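Local coordinates for purine nucleoside phosphorylase (Grouper iridovirus, PDB 3KHS), which probably cleaves purine nucleosides with phosphate, releasing the free base and a pentose 1-phosphate in the purine salvage pathway, at residues A90-A93 with T94-M97; F197-P200 with A201-K204. All blocks are in the same frame, centred on the assembly; numbering follows the deposited sequence.

Contact 1: residues A90-A93 with T94-M97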
ATOM      1  N   ALA B  90      10.255  -0.925  -5.951  1.00 21.27           N
ATOM      2  CA  ALA B  90      10.460   0.502  -6.065  1.00 30.26           C
ATOM      3  C   ALA B  90      11.946   0.815  -6.212  1.00 32.74           C
ATOM      4  O   ALA B  90      12.334   1.677  -7.002  1.00 28.32           O
ATOM      5  CB  ALA B  90       9.874   1.219  -4.850  1.00 34.13           C
ATOM      6  N   ALA B  91      12.768   0.095  -5.456  1.00 33.11           N
ATOM      7  CA  ALA B  91      14.215   0.281  -5.492  1.00 34.01           C
ATOM      8  C   ALA B  91      14.761  -0.095  -6.860  1.00 37.42           C
ATOM      9  O   ALA B  91      15.568   0.622  -7.454  1.00 43.81           O
ATOM     10  CB  ALA B  91      14.898  -0.570  -4.394  1.00 25.96           C
ATOM     11  N   ARG B  92      14.316  -1.228  -7.363  1.00 36.20           N
ATOM     12  CA  ARG B  92      14.758  -1.700  -8.659  1.00 36.43           C
ATOM     13  C   ARG B  92      14.400  -0.702  -9.785  1.00 42.49           C
ATOM     14  O   ARG B  92      15.248  -0.350 -10.609  1.00 44.02           O
ATOM     15  CB  ARG B  92      14.093  -3.042  -8.917  1.00 38.89           C
ATOM     16  CG  ARG B  92      14.712  -3.835  -9.975  1.00 48.01           C
ATOM     17  CD  ARG B  92      15.770  -4.755  -9.412  1.00 46.11           C
ATOM     18  NE  ARG B  92      16.546  -5.269 -10.536  1.00 58.15           N
ATOM     19  CZ  ARG B  92      17.699  -4.743 -10.946  1.00 63.17           C
ATOM     20  NH1 ARG B  92      18.244  -3.693 -10.313  1.00 58.76           N
ATOM     21  NH2 ARG B  92      18.273  -5.233 -12.035  1.00 63.90           N
ATOM     22  N   ALA B  93      13.152  -0.240  -9.820  1.00 34.13           N
ATOM     23  CA  ALA B  93      12.723   0.675 -10.884  1.00 37.30           C
ATOM     24  C   ALA B  93      13.392   2.025 -10.775  1.00 34.06           C
ATOM     25  O   ALA B  93      13.360   2.812 -11.705  1.00 26.22           O
ATOM     26  CB  ALA B  93      11.174   0.884 -10.865  1.00 31.93           C
ATOM     27  N   THR B  94      13.980   2.313  -9.625  1.00 34.29           N
ATOM     28  CA  THR B  94      14.631   3.603  -9.469  1.00 34.56           C
ATOM     29  C   THR B  94      16.154   3.466  -9.473  1.00 35.91           C
ATOM     30  O   THR B  94      16.876   4.387  -9.061  1.00 34.42           O
ATOM     31  CB  THR B  94      14.177   4.335  -8.159  1.00 31.03           C
ATOM     32  OG1 THR B  94      14.469   3.527  -7.015  1.00 21.64           O
ATOM     33  CG2 THR B  94      12.708   4.654  -8.208  1.00 28.05           C
ATOM     34  N   PHE B  95      16.639   2.320  -9.944  1.00 36.36           N
ATOM     35  CA  PHE B  95      18.077   2.057 -10.012  1.00 35.13           C
ATOM     36  C   PHE B  95      18.745   3.022 -11.001  1.00 35.81           C
ATOM     37  O   PHE B  95      19.846   3.503 -10.764  1.00 34.73           O
ATOM     38  CB  PHE B  95      18.349   0.602 -10.429  1.00 29.81           C
ATOM     39  CG  PHE B  95      19.808   0.273 -10.552  1.00 27.60           C
ATOM     40  CD1 PHE B  95      20.624   0.237  -9.427  1.00 30.15           C
ATOM     41  CD2 PHE B  95      20.379   0.065 -11.804  1.00 28.52           C
ATOM     42  CE1 PHE B  95      21.991   0.004  -9.530  1.00 28.82           C
ATOM     43  CE2 PHE B  95      21.733  -0.164 -11.928  1.00 25.18           C
ATOM     44  CZ  PHE B  95      22.550  -0.199 -10.788  1.00 27.92           C
ATOM     45  N   PRO B  96      18.083   3.313 -12.129  1.00 37.15           N
ATOM     46  CA  PRO B  96      18.704   4.239 -13.088  1.00 32.78           C
ATOM     47  C   PRO B  96      18.931   5.637 -12.484  1.00 34.47           C
ATOM     48  O   PRO B  96      19.849   6.345 -12.888  1.00 38.55           O
ATOM     49  CB  PRO B  96      17.722   4.235 -14.264  1.00 29.60           C
ATOM     50  CG  PRO B  96      17.102   2.851 -14.197  1.00 27.14           C
ATOM     51  CD  PRO B  96      16.874   2.685 -12.695  1.00 30.28           C
ATOM     52  N   MET B  97      18.116   6.034 -11.510  1.00 33.61           N
ATOM     53  CA  MET B  97      18.321   7.337 -10.873  1.00 39.02           C
ATOM     54  C   MET B  97      19.591   7.307 -10.033  1.00 39.38           C
ATOM     55  O   MET B  97      20.295   8.324  -9.911  1.00 40.51           O
ATOM     56  CB  MET B  97      17.163   7.742  -9.947  1.00 34.24           C
ATOM     57  CG  MET B  97      15.938   8.302 -10.650  1.00 35.14           C
ATOM     58  SD  MET B  97      16.252   9.699 -11.707  1.00 37.97           S
ATOM     59  CE  MET B  97      16.320   8.889 -13.336  1.00 31.54           C
TER
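T94 sits at the break between two short helical pieces and touches back onto A90 and A91. Its hydroxyl lies beside the first two carbonyls of the 90-93 piece, with OG1 2.8 Å from A90 O and 3.1 Å from A91 O. Chi1 of 59° places OG1 between the backbone N and C and lets CG2 lie beside the N, where it also meets A90 O at 3.2 Å. R98, one turn further on, donates to OG1 through NH1. The backbone N of T94 bonds to A91 O at 3.2 Å and only weakly to A90 O.

F95 follows the same turn. Its N bonds to R92 O at 3.1 Å, with an N-H...O angle of 157°. Chi1 is 179°, which puts CG opposite the backbone N. The CB stays against R92 O at 3.2 Å while the ring leads away. The R92 guanidinium stands obliquely near this ring, with CZ 5.9 Å from its centroid; at this length any cation-pi attraction is weak at most. NH2 of R92 is held by N52 O instead. A93 completes the joint: its CB lies 3.4 Å from T94 N, and its carbonyl O packs on CD of P96.

T94 is the N-cap residue of helix 95-102, but its side chain makes no capping bond. It packs on P220 and V224 of helix 219-227. The F95 ring rests on L6, A7 and T10 of helix 3-15. P96 and M97 both reach M78 of strand 73-79.

Contact 2: residues F197-P200 with A201-K204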
ATOM      1  N   PHE B 197      -6.435   1.130 -14.348  1.00 22.83           N
ATOM      2  CA  PHE B 197      -6.830   2.498 -14.083  1.00 26.02           C
ATOM      3  C   PHE B 197      -7.760   2.436 -12.896  1.00 29.73           C
ATOM      4  O   PHE B 197      -8.295   1.354 -12.566  1.00 26.69           O
ATOM      5  CB  PHE B 197      -7.515   3.119 -15.305  1.00 28.01           C
ATOM      6  CG  PHE B 197      -6.554   3.424 -16.439  1.00 36.89           C
ATOM      7  CD1 PHE B 197      -5.404   4.196 -16.208  1.00 36.72           C
ATOM      8  CD2 PHE B 197      -6.801   2.965 -17.736  1.00 38.16           C
ATOM      9  CE1 PHE B 197      -4.518   4.508 -17.251  1.00 34.62           C
ATOM     10  CE2 PHE B 197      -5.917   3.270 -18.791  1.00 40.38           C
ATOM     11  CZ  PHE B 197      -4.775   4.043 -18.543  1.00 38.72           C
ATOM     12  N   GLU B 198      -7.946   3.563 -12.226  1.00 24.94           N
ATOM     13  CA  GLU B 198      -8.779   3.551 -11.038  1.00 31.09           C
ATOM     14  C   GLU B 198     -10.292   3.547 -11.273  1.00 38.60           C
ATOM     15  O   GLU B 198     -10.787   3.964 -12.338  1.00 32.67           O
ATOM     16  CB  GLU B 198      -8.414   4.710 -10.099  1.00 34.83           C
ATOM     17  CG  GLU B 198      -7.973   6.005 -10.726  1.00 38.50           C
ATOM     18  CD  GLU B 198      -6.536   5.986 -11.281  1.00 38.64           C
ATOM     19  OE1 GLU B 198      -5.619   5.362 -10.674  1.00 31.58           O
ATOM     20  OE2 GLU B 198      -6.331   6.618 -12.343  1.00 40.42           O
ATOM     21  N   THR B 199     -11.026   3.035 -10.282  1.00 29.29           N
ATOM     22  CA  THR B 199     -12.469   3.030 -10.396  1.00 29.66           C
ATOM     23  C   THR B 199     -12.949   4.447 -10.144  1.00 34.10           C
ATOM     24  O   THR B 199     -12.189   5.293  -9.658  1.00 28.39           O
ATOM     25  CB  THR B 199     -13.132   2.126  -9.379  1.00 24.18           C
ATOM     26  OG1 THR B 199     -12.773   2.540  -8.058  1.00 28.09           O
ATOM     27  CG2 THR B 199     -12.750   0.681  -9.635  1.00 29.91           C
ATOM     28  N   PRO B 200     -14.215   4.740 -10.500  1.00 33.73           N
ATOM     29  CA  PRO B 200     -14.721   6.096 -10.269  1.00 35.86           C
ATOM     30  C   PRO B 200     -14.648   6.435  -8.778  1.00 33.17           C
ATOM     31  O   PRO B 200     -14.304   7.557  -8.397  1.00 36.67           O
ATOM     32  CB  PRO B 200     -16.162   6.026 -10.779  1.00 32.99           C
ATOM     33  CG  PRO B 200     -16.063   5.033 -11.891  1.00 30.46           C
ATOM     34  CD  PRO B 200     -15.189   3.946 -11.264  1.00 30.46           C
ATOM     35  N   ALA B 201     -14.972   5.469  -7.937  1.00 23.90           N
ATOM     36  CA  ALA B 201     -14.901   5.710  -6.508  1.00 30.35           C
ATOM     37  C   ALA B 201     -13.462   6.001  -6.043  1.00 31.30           C
ATOM     38  O   ALA B 201     -13.260   6.757  -5.092  1.00 33.51           O
ATOM     39  CB  ALA B 201     -15.468   4.537  -5.748  1.00 21.96           C
ATOM     40  N   GLU B 202     -12.470   5.400  -6.695  1.00 31.56           N
ATOM     41  CA  GLU B 202     -11.068   5.643  -6.323  1.00 32.42           C
ATOM     42  C   GLU B 202     -10.641   7.027  -6.823  1.00 30.41           C
ATOM     43  O   GLU B 202      -9.948   7.767  -6.145  1.00 29.67           O
ATOM     44  CB  GLU B 202     -10.163   4.558  -6.909  1.00 26.98           C
ATOM     45  CG  GLU B 202     -10.326   3.240  -6.192  1.00 22.96           C
ATOM     46  CD  GLU B 202      -9.817   2.049  -6.967  1.00 22.75           C
ATOM     47  OE1 GLU B 202      -9.477   2.204  -8.155  1.00 26.07           O
ATOM     48  OE2 GLU B 202      -9.779   0.943  -6.381  1.00 34.51           O
ATOM     49  N   CYS B 203     -11.096   7.368  -8.016  1.00 33.05           N
ATOM     50  CA  CYS B 203     -10.790   8.645  -8.646  1.00 31.25           C
ATOM     51  C   CYS B 203     -11.300   9.754  -7.733  1.00 34.54           C
ATOM     52  O   CYS B 203     -10.640  10.768  -7.534  1.00 37.01           O
ATOM     53  CB  CYS B 203     -11.445   8.676 -10.013  1.00 28.71           C
ATOM     54  SG  CYS B 203     -11.619  10.268 -10.842  1.00 37.53           S
ATOM     55  N   LYS B 204     -12.464   9.545  -7.147  1.00 35.50           N
ATOM     56  CA  LYS B 204     -13.013  10.519  -6.229  1.00 30.83           C
ATOM     57  C   LYS B 204     -12.076  10.714  -5.072  1.00 30.23           C
ATOM     58  O   LYS B 204     -11.829  11.836  -4.665  1.00 35.67           O
ATOM     59  CB  LYS B 204     -14.365  10.063  -5.701  1.00 26.99           C
ATOM     60  CG  LYS B 204     -15.457  10.266  -6.731  1.00 38.95           C
ATOM     61  CD  LYS B 204     -16.776   9.648  -6.316  1.00 40.09           C
ATOM     62  CE  LYS B 204     -17.729   9.676  -7.496  1.00 42.92           C
ATOM     63  NZ  LYS B 204     -19.098   9.215  -7.140  1.00 55.56           N
TER
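T199 and E202 grip each other at the start of helix 200-208. The backbone N of T199 donates to OE1 of E202 at 2.8 Å, nearly straight at 167°. It meets OE1 from above the carboxylate plane. In return OG1 of T199 accepts from the backbone N of E202 at 3.2 Å. Chi1 of T199 is 59°, which sets OG1 between the backbone N and the carbonyl carbon, within reach of E202 N. The E202 chain runs extended beyond CG, back past OG1, and this brings OE1 to the T199 N. OE1 also touches CA and CB of E198.

The carbonyls are used as well. T199 O takes the N of C203 at 2.9 Å, and a weak bond from the N of E202. P200 O takes the N of K204 at 3.0 Å. The aliphatic chain of K204 passes this oxygen, with CG 3.4 Å away.

A second subunit supplies further partners. OG1 of T199 is bonded to H132 O, OE2 of E202 to the N of N134, and the N of A201 to OD2 of D131, all on that subunit. C203 SG forms a disulfide with C246 of its own chain. The reciprocal side-chain to backbone bonds of T199 and E202 make a capping box, a motif of helix N-termini, set here at a subunit interface.

The two contacts are separate: their centres are 27 Å apart and their nearest atoms about 17 Å. Contact 1 is the more buried, and lies nearer the centre of the chain. It joins two helical pieces, and the helices and strand that surround it belong to the same chain. Contact 2 is partly buried, at the periphery, where a loop enters a single helix and another subunit closes over it. Both have a threonine at the N-cap position with a similar chi1, but the chemistry differs. In 94-97 the threonine hydroxyl lies against the preceding turn and is also bonded to R98, without capping. In 197-200 it caps the helix and is also bonded to the second subunit.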